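Local coordinates for ABC transporter periplasmic-binding protein YtfQ (Mycobacterium smegmatis, PDB 6HB0) that probably serves as the periplasmic sugar-binding component of an ABC transporter that takes up L-arabinofuranose, at residues Phe189-Gly194 against Met218-Met223. Sequence-based numbering, arbitrary orientation.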
loop_
_atom_site.group_PDB
_atom_site.type_symbol
_atom_site.label_atom_id
_atom_site.label_comp_id
_atom_site.label_asym_id
_atom_site.label_seq_id
_atom_site.Cartn_x
_atom_site.Cartn_y
_atom_site.Cartn_z
ATOM N N PHE A 189 -8.366 11.733 1.275
ATOM C CA PHE A 189 -8.566 10.405 0.742
ATOM C C PHE A 189 -10.007 10.044 0.404
ATOM O O PHE A 189 -10.300 8.864 0.218
ATOM C CB PHE A 189 -7.979 9.340 1.706
ATOM C CG PHE A 189 -6.468 9.276 1.736
ATOM C CD1 PHE A 189 -5.729 9.257 0.557
ATOM C CD2 PHE A 189 -5.784 9.207 2.958
ATOM C CE1 PHE A 189 -4.354 9.160 0.594
ATOM C CE2 PHE A 189 -4.400 9.125 2.989
ATOM C CZ PHE A 189 -3.688 9.058 1.799
ATOM N N THR A 190 -10.903 11.014 0.247
ATOM C CA THR A 190 -12.298 10.698 -0.051
ATOM C C THR A 190 -12.724 11.266 -1.389
ATOM O O THR A 190 -12.113 12.213 -1.905
ATOM C CB THR A 190 -13.282 11.254 0.997
ATOM O OG1 THR A 190 -13.368 12.662 0.867
ATOM C CG2 THR A 190 -12.853 10.876 2.403
ATOM N N ARG A 191 -13.761 10.652 -1.947
ATOM C CA ARG A 191 -14.290 11.057 -3.219
ATOM C C ARG A 191 -14.820 12.480 -3.170
ATOM O O ARG A 191 -14.507 13.311 -4.056
ATOM C CB ARG A 191 -15.395 10.087 -3.636
ATOM C CG ARG A 191 -15.888 10.335 -5.051
ATOM C CD ARG A 191 -16.965 9.347 -5.414
ATOM N NE ARG A 191 -17.149 9.271 -6.863
ATOM C CZ ARG A 191 -16.911 8.194 -7.618
ATOM N NH1 ARG A 191 -16.450 7.054 -7.101
ATOM N NH2 ARG A 191 -17.141 8.264 -8.919
ATOM N N SER A 192 -15.571 12.808 -2.127
ATOM C CA SER A 192 -16.160 14.138 -2.070
ATOM C C SER A 192 -15.050 15.168 -1.791
ATOM O O SER A 192 -15.124 16.278 -2.291
ATOM C CB SER A 192 -17.299 14.220 -1.054
ATOM O OG SER A 192 -16.803 14.200 0.262
ATOM N N GLY A 193 -14.024 14.773 -1.026
ATOM C CA GLY A 193 -12.866 15.643 -0.745
ATOM C C GLY A 193 -12.110 15.932 -2.026
ATOM O O GLY A 193 -11.775 17.083 -2.318
ATOM N N GLY A 194 -11.859 14.882 -2.817
ATOM C CA GLY A 194 -11.173 15.059 -4.105
ATOM C C GLY A 194 -11.959 15.906 -5.081
ATOM O O GLY A 194 -11.402 16.719 -5.792
ATOM N N MET A 218 -10.103 10.104 -4.396
ATOM C CA MET A 218 -9.869 11.500 -4.718
ATOM C C MET A 218 -9.758 11.690 -6.228
ATOM O O MET A 218 -10.323 12.636 -6.773
ATOM C CB MET A 218 -8.604 12.013 -4.023
ATOM C CG MET A 218 -8.787 12.105 -2.544
ATOM S SD MET A 218 -7.455 13.000 -1.716
ATOM C CE MET A 218 -5.987 12.012 -2.144
ATOM N N GLY A 219 -9.099 10.749 -6.895
ATOM C CA GLY A 219 -9.033 10.751 -8.356
ATOM C C GLY A 219 -10.412 10.632 -8.993
ATOM O O GLY A 219 -10.700 11.311 -9.974
ATOM N N LEU A 220 -11.287 9.786 -8.440
ATOM C CA LEU A 220 -12.588 9.654 -9.010
ATOM C C LEU A 220 -13.413 10.901 -8.780
ATOM O O LEU A 220 -14.156 11.295 -9.649
ATOM C CB LEU A 220 -13.304 8.412 -8.506
ATOM C CG LEU A 220 -12.619 7.090 -8.862
ATOM C CD1 LEU A 220 -13.060 5.955 -7.933
ATOM C CD2 LEU A 220 -12.937 6.786 -10.304
ATOM N N GLY A 221 -13.258 11.531 -7.623
ATOM C CA GLY A 221 -13.905 12.807 -7.338
ATOM C C GLY A 221 -13.504 13.873 -8.323
ATOM O O GLY A 221 -14.361 14.591 -8.851
ATOM N N ALA A 222 -12.200 13.952 -8.553
ATOM C CA ALA A 222 -11.577 14.920 -9.454
ATOM C C ALA A 222 -12.093 14.768 -10.859
ATOM O O ALA A 222 -12.410 15.731 -11.496
ATOM C CB ALA A 222 -10.063 14.761 -9.432
ATOM N N MET A 223 -12.180 13.532 -11.312
ATOM C CA MET A 223 -12.741 13.183 -12.604
ATOM C C MET A 223 -14.165 13.753 -12.756
ATOM O O MET A 223 -14.506 14.332 -13.777
ATOM C CB MET A 223 -12.721 11.646 -12.691
ATOM C CG MET A 223 -13.350 10.982 -13.871
ATOM S SD MET A 223 -13.498 9.189 -13.575
ATOM C CE MET A 223 -15.169 9.090 -12.927
#
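Thr-190 O accepts a hydrogen bond from Gly-194 N over 2.8 Å, a bond that closes the first turn of helix 191-204, and is also touched by Met-218 CG of helix 216-228 at 3.4 Å. Threonine suits this N-cap position because its hydroxyl folds back over the new helix, where OG1 accepts from Gly-193 N at 2.9 Å. Across the contact the backbones come unusually close, Gly-194 CA lying 3.8 Å from Met-218 CA. Glycine suits both close places, since the side-chain direction of Gly-194 faces Met-218 O and that of Gly-221 faces Arg-191 O, with the backbones already in contact there. Gly-221 CA offers a C-H to Arg-191 O, a CA-H...O contact of 3.4 Å with an angle of 145° at the hydrogen.

In this periplasmic binding protein fold of two lobes, both helices begin just after parallel strands of one sheet, 179-186 and 210-213, and the contact joins their N-terminal turns. Asn-215 ties the same ends together, bonding Phe-189 O through ND2 and Met-218 N through OD1.

Met-218 suits the junction because its unbranched chain can thread beside the incoming loop; SD lies 3.4 Å from Phe-189 N, and the bend at the last torsion (chi3 -60°) turns CE toward the ring, 3.9 Å from Phe-189 CD1. That ring also meets Trp-33, which follows strand 21-26 of the other lobe, placing this end of the contact beside the cleft between lobes, where relatives hold their sugar.

Arg-191 has CG anti to its backbone N (chi1 -173°), close to the Gly-221 backbone, and its extended chain carries the guanidinium on to Leu-220. One face lies over Leu-220 CB, offset toward the rim, 3.7 Å from Arg-191 CZ; the apolar leucine gives the flat group a greasy surface while NH2 forms a salt bridge with Glu-224 OE2.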